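Local coordinates for protein amidase, hydantoinase/carbamoylase family (Paraburkholderia phymatum, PDB 6C0D) that probably hydrolyses N-carbamoyl-L-amino acids as a zinc-dependent homodimeric amidase of the peptidase M20 family, at residues A[248-253]-A[314-319]; A[57-60]-A[64-67]. One frame throughout, in Å; residues are numbered along the deposited sequence. Where two conformers were deposited one is given.

Contact 1 of 2, residues A[248-253]-A[314-319]; sequences LVAFIA and DEWNGQ
Phe251 and Trp316 meet because both side chains leave their helices with CG anti to the backbone N, chi1 -163° for Phe251 and -178° for Trp316. Each ring is thereby carried into the space between the two helices. The rings form an offset edge-to-face pair. The edge of Phe251 is turned toward the face of the indole, and the planes make 62°. The centroid of the Phe251 ring lies 5.7 Å from that of the six-membered indole ring.

The offset places CD1 of Phe251 over the rim of the indole, 3.7 Å from CE3 of Trp316. The next ring atom, Phe251 CE1, packs 3.8 Å from Trp316 CB. This methylene lies in the plane of the phenyl ring, at its edge. The far end of the indole meets the other helix through Ala250. The methyl CB of Ala250 is 4.0 Å from Trp316 CH2, at the indole edge and near its plane. The contact between the segments is thus apolar, with no hydrogen bond across it. Beyond the two segments, NE1 of Trp316 bonds to the carbonyl O of Val322, and His320 stacks with the ring.

On helix 244-262, Val249 and Ile252 pack on Val249 of the second subunit, so this helix also takes part in the dimer interface. Phe251 also reaches Leu309, Leu312 and Val313 of helix 299-317, and Leu224 and Phe226 of strand 210-227. Helices 244-262 and 299-317 thus form a layer on strands 210-227 and 283-296, as in the smaller domain of M20 peptidases, which commonly mediates dimerisation.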
loop_
_atom_site.group_PDB
_atom_site.type_symbol
_atom_site.label_atom_id
_atom_site.label_comp_id
_atom_site.label_asym_id
_atom_site.label_seq_id
_atom_site.Cartn_x
_atom_site.Cartn_y
_atom_site.Cartn_z
ATOM N N LEU A 248 9.646 -1.754 8.455
ATOM C CA LEU A 248 9.723 -2.219 7.071
ATOM C C LEU A 248 10.687 -1.364 6.259
ATOM O O LEU A 248 11.510 -1.884 5.490
ATOM C CB LEU A 248 8.323 -2.188 6.449
ATOM C CG LEU A 248 8.166 -2.654 4.991
ATOM C CD1 LEU A 248 6.735 -3.123 4.750
ATOM C CD2 LEU A 248 8.500 -1.532 3.986
ATOM N N VAL A 249 10.575 -0.036 6.386
ATOM C CA VAL A 249 11.398 0.879 5.598
ATOM C C VAL A 249 12.865 0.736 5.980
ATOM O O VAL A 249 13.767 0.751 5.130
ATOM C CB VAL A 249 10.882 2.321 5.804
ATOM C CG1 VAL A 249 11.942 3.352 5.471
ATOM C CG2 VAL A 249 9.612 2.547 4.999
ATOM N N ALA A 250 13.133 0.613 7.285
ATOM C CA ALA A 250 14.511 0.409 7.731
ATOM C C ALA A 250 15.058 -0.908 7.188
ATOM O O ALA A 250 16.230 -1.006 6.805
ATOM C CB ALA A 250 14.568 0.399 9.263
ATOM N N PHE A 251 14.220 -1.933 7.156
ATOM C CA PHE A 251 14.674 -3.239 6.701
ATOM C C PHE A 251 15.063 -3.197 5.229
ATOM O O PHE A 251 16.023 -3.859 4.825
ATOM C CB PHE A 251 13.588 -4.282 6.956
ATOM C CG PHE A 251 14.102 -5.719 6.909
ATOM C CD1 PHE A 251 14.438 -6.387 8.079
ATOM C CD2 PHE A 251 14.299 -6.356 5.699
ATOM C CE1 PHE A 251 14.929 -7.706 8.043
ATOM C CE2 PHE A 251 14.806 -7.674 5.659
ATOM C CZ PHE A 251 15.108 -8.334 6.824
ATOM N N ILE A 252 14.359 -2.409 4.417
ATOM C CA ILE A 252 14.705 -2.355 2.999
ATOM C C ILE A 252 16.133 -1.861 2.828
ATOM O O ILE A 252 16.874 -2.356 1.968
ATOM C CB ILE A 252 13.694 -1.489 2.222
ATOM C CG1 ILE A 252 12.350 -2.223 2.123
ATOM C CG2 ILE A 252 14.220 -1.173 0.788
ATOM C CD1 ILE A 252 11.198 -1.358 1.493
ATOM N N ALA A 253 16.562 -0.903 3.660
ATOM C CA ALA A 253 17.944 -0.439 3.546
ATOM C C ALA A 253 18.925 -1.558 3.871
ATOM O O ALA A 253 20.003 -1.629 3.274
ATOM C CB ALA A 253 18.202 0.772 4.451
ATOM N N ASP A 314 16.914 -12.936 10.881
ATOM C CA ASP A 314 17.362 -13.413 12.189
ATOM C C ASP A 314 18.076 -12.312 12.964
ATOM O O ASP A 314 17.880 -12.171 14.178
ATOM C CB ASP A 314 18.284 -14.626 12.038
ATOM C CG ASP A 314 17.557 -15.866 11.553
ATOM O OD1 ASP A 314 16.314 -15.899 11.624
ATOM O OD2 ASP A 314 18.233 -16.818 11.103
ATOM N N GLU A 315 18.914 -11.521 12.287
ATOM C CA GLU A 315 19.573 -10.402 12.965
ATOM C C GLU A 315 18.560 -9.371 13.436
ATOM O O GLU A 315 18.625 -8.890 14.575
ATOM C CB GLU A 315 20.589 -9.738 12.042
ATOM C CG GLU A 315 21.778 -10.606 11.690
ATOM C CD GLU A 315 22.520 -10.074 10.474
ATOM O OE1 GLU A 315 22.308 -8.887 10.124
ATOM O OE2 GLU A 315 23.299 -10.840 9.863
ATOM N N TRP A 316 17.623 -9.004 12.561
ATOM C CA TRP A 316 16.572 -8.068 12.945
ATOM C C TRP A 316 15.850 -8.554 14.198
ATOM O O TRP A 316 15.672 -7.802 15.166
ATOM C CB TRP A 316 15.583 -7.871 11.780
ATOM C CG TRP A 316 14.527 -6.878 12.129
ATOM C CD1 TRP A 316 13.363 -7.106 12.829
ATOM C CD2 TRP A 316 14.564 -5.474 11.859
ATOM N NE1 TRP A 316 12.667 -5.914 12.995
ATOM C CE2 TRP A 316 13.389 -4.904 12.413
ATOM C CE3 TRP A 316 15.470 -4.643 11.189
ATOM C CZ2 TRP A 316 13.108 -3.546 12.320
ATOM C CZ3 TRP A 316 15.190 -3.285 11.109
ATOM C CH2 TRP A 316 14.020 -2.753 11.671
ATOM N N ASN A 317 15.455 -9.827 14.210
ATOM C CA ASN A 317 14.681 -10.365 15.323
ATOM C C ASN A 317 15.487 -10.521 16.602
ATOM O O ASN A 317 14.899 -10.780 17.663
ATOM C CB ASN A 317 14.081 -11.712 14.905
ATOM C CG ASN A 317 12.894 -11.514 13.984
ATOM O OD1 ASN A 317 12.252 -10.473 14.043
ATOM N ND2 ASN A 317 12.617 -12.478 13.122
ATOM N N GLY A 318 16.804 -10.389 16.535
ATOM C CA GLY A 318 17.612 -10.389 17.735
ATOM C C GLY A 318 17.818 -9.008 18.309
ATOM O O GLY A 318 18.598 -8.844 19.251
ATOM N N GLN A 319 17.137 -7.996 17.771
ATOM C CA GLN A 319 17.437 -6.631 18.179
ATOM C C GLN A 319 16.203 -5.757 18.368
ATOM O O GLN A 319 16.160 -4.943 19.295
ATOM C CB GLN A 319 18.366 -5.992 17.147
ATOM C CG GLN A 319 18.673 -4.530 17.445
ATOM C CD GLN A 319 19.741 -3.974 16.522
ATOM O OE1 GLN A 319 20.549 -4.722 15.975
ATOM N NE2 GLN A 319 19.744 -2.659 16.346
#

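Contact 2 of 2, residues A[57-60]-A[64-67]; sequences RMTD and DAAI. With EDO (1,2-ethanediol), chain L.
Met58 and Ala65 form the tight part of this contact. CB of Met58 lies 3.5 Å from CB of Ala65, closer than carbons usually pack. The methyl of Ala65 points at the last turn of helix 45-60. Met58 starts toward the strand, but its extended chain then leads away. With CG anti to its carbonyl carbon (chi1 -66°), the thioether runs past the methyl, and SD of Met58 stays 4.1 Å from Ala65 CB. Met58 also rests on Leu63 and on Leu109 of helix 102-117.

Thr59 makes the looser, exposed side. Its OG1 comes 3.8 Å from Ala65 CB. A water lies 2.8 Å from Thr59 OG1 and accepts a hydrogen bond from Ala65 N at 2.9 Å. Thr59 OG1 is also bonded to the carbonyl O of Ala55, one turn back in the helix.

Arg57 faces away from the strand. Its NH1 forms a salt bridge to Asp60 OD2 at 3.3 Å, with a weak hydrogen bond, while NE pairs with Asp24. NH2 bonds weakly to O1 of a 1,2-ethanediol, probably from the crystallisation liquor.

A three-residue turn joins helix 45-60 to strand 64-67. With no direct hydrogen bond across, van der Waals contact and one water hold them together. Asp64 and Ala66 make the backbone bonds to strand 73-76, which leaves the N-H of Ala65 for the water.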
loop_
_atom_site.group_PDB
_atom_site.type_symbol
_atom_site.label_atom_id
_atom_site.label_comp_id
_atom_site.label_asym_id
_atom_site.label_seq_id
_atom_site.Cartn_x
_atom_site.Cartn_y
_atom_site.Cartn_z
ATOM N N ARG A 57 -0.003 -21.628 -42.903
ATOM C CA ARG A 57 1.264 -21.098 -43.407
ATOM C C ARG A 57 2.373 -22.138 -43.305
ATOM O O ARG A 57 3.233 -22.227 -44.193
ATOM C CB ARG A 57 1.672 -19.830 -42.644
ATOM C CG ARG A 57 0.758 -18.631 -42.881
ATOM C CD ARG A 57 0.728 -18.258 -44.377
ATOM N NE ARG A 57 1.871 -17.432 -44.775
ATOM C CZ ARG A 57 2.464 -17.501 -45.963
ATOM N NH1 ARG A 57 2.051 -18.384 -46.872
ATOM N NH2 ARG A 57 3.478 -16.695 -46.243
ATOM N N MET A 58 2.398 -22.901 -42.206
ATOM C CA MET A 58 3.366 -23.985 -42.087
ATOM C C MET A 58 3.151 -25.025 -43.172
ATOM O O MET A 58 4.115 -25.551 -43.744
ATOM C CB MET A 58 3.261 -24.635 -40.710
ATOM C CG MET A 58 3.665 -23.710 -39.559
ATOM S SD MET A 58 3.413 -24.571 -37.985
ATOM C CE MET A 58 4.041 -23.398 -36.797
ATOM N N THR A 59 1.887 -25.354 -43.448
ATOM C CA THR A 59 1.592 -26.298 -44.512
ATOM C C THR A 59 2.058 -25.755 -45.855
ATOM O O THR A 59 2.702 -26.471 -46.629
ATOM C CB THR A 59 0.099 -26.611 -44.533
ATOM O OG1 THR A 59 -0.255 -27.246 -43.298
ATOM C CG2 THR A 59 -0.235 -27.530 -45.703
ATOM N N ASP A 60 1.764 -24.474 -46.131
ATOM C CA ASP A 60 2.242 -23.836 -47.356
ATOM C C ASP A 60 3.750 -23.960 -47.489
ATOM O O ASP A 60 4.279 -24.092 -48.596
ATOM C CB ASP A 60 1.872 -22.348 -47.385
ATOM C CG ASP A 60 0.374 -22.099 -47.466
ATOM O OD1 ASP A 60 -0.370 -23.001 -47.898
ATOM O OD2 ASP A 60 -0.040 -20.978 -47.100
ATOM N N ASP A 64 4.669 -30.627 -42.018
ATOM C CA ASP A 64 3.547 -31.426 -41.519
ATOM C C ASP A 64 3.028 -30.721 -40.271
ATOM O O ASP A 64 3.612 -30.846 -39.193
ATOM C CB ASP A 64 4.024 -32.847 -41.226
ATOM C CG ASP A 64 2.990 -33.694 -40.517
ATOM O OD1 ASP A 64 1.783 -33.409 -40.621
ATOM O OD2 ASP A 64 3.400 -34.667 -39.851
ATOM N N ALA A 65 1.933 -29.977 -40.409
ATOM C CA ALA A 65 1.528 -29.015 -39.388
ATOM C C ALA A 65 0.139 -29.302 -38.847
ATOM O O ALA A 65 -0.765 -29.677 -39.596
ATOM C CB ALA A 65 1.552 -27.592 -39.959
ATOM N N ALA A 66 -0.042 -29.056 -37.550
ATOM C CA ALA A 66 -1.341 -29.230 -36.912
ATOM C C ALA A 66 -1.360 -28.499 -35.575
ATOM O O ALA A 66 -0.319 -28.288 -34.952
ATOM C CB ALA A 66 -1.662 -30.716 -36.698
ATOM N N ILE A 67 -2.559 -28.122 -35.143
ATOM C CA ILE A 67 -2.790 -27.709 -33.761
ATOM C C ILE A 67 -2.976 -28.976 -32.932
ATOM O O ILE A 67 -3.845 -29.799 -33.240
ATOM C CB ILE A 67 -4.026 -26.799 -33.659
ATOM C CG1 ILE A 67 -3.927 -25.635 -34.648
ATOM C CG2 ILE A 67 -4.211 -26.303 -32.228
ATOM C CD1 ILE A 67 -5.210 -24.822 -34.786
HETATM C C1 EDO L . 6.071 -18.655 -49.612
HETATM O O1 EDO L . 4.901 -17.962 -49.139
HETATM C C2 EDO L . 6.048 -20.148 -49.261
HETATM O O2 EDO L . 4.878 -20.490 -48.502
HETATM O O HOH W 1 0.581 -29.853 -43.015
#

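In the fold
Contacts 1 and 2 share no helix or strand and lie on opposite sides of the chain's centre, their own centres about 57 Å apart. Contact 1 is the more buried. It joins helices distant in sequence, one of which also packs on the second subunit. Contact 2 is local and only partly buried. It links a helix to the strand that follows after three residues, and no other subunit touches it. Aromatic packing carries contact 1, whereas contact 2 relies on one methionine-alanine touch and a bridging water. Contact 1 is far from the zinc-binding residues. In contact 2, Met58 lies about 11 Å, side chain to side chain, from the zinc ligand His89.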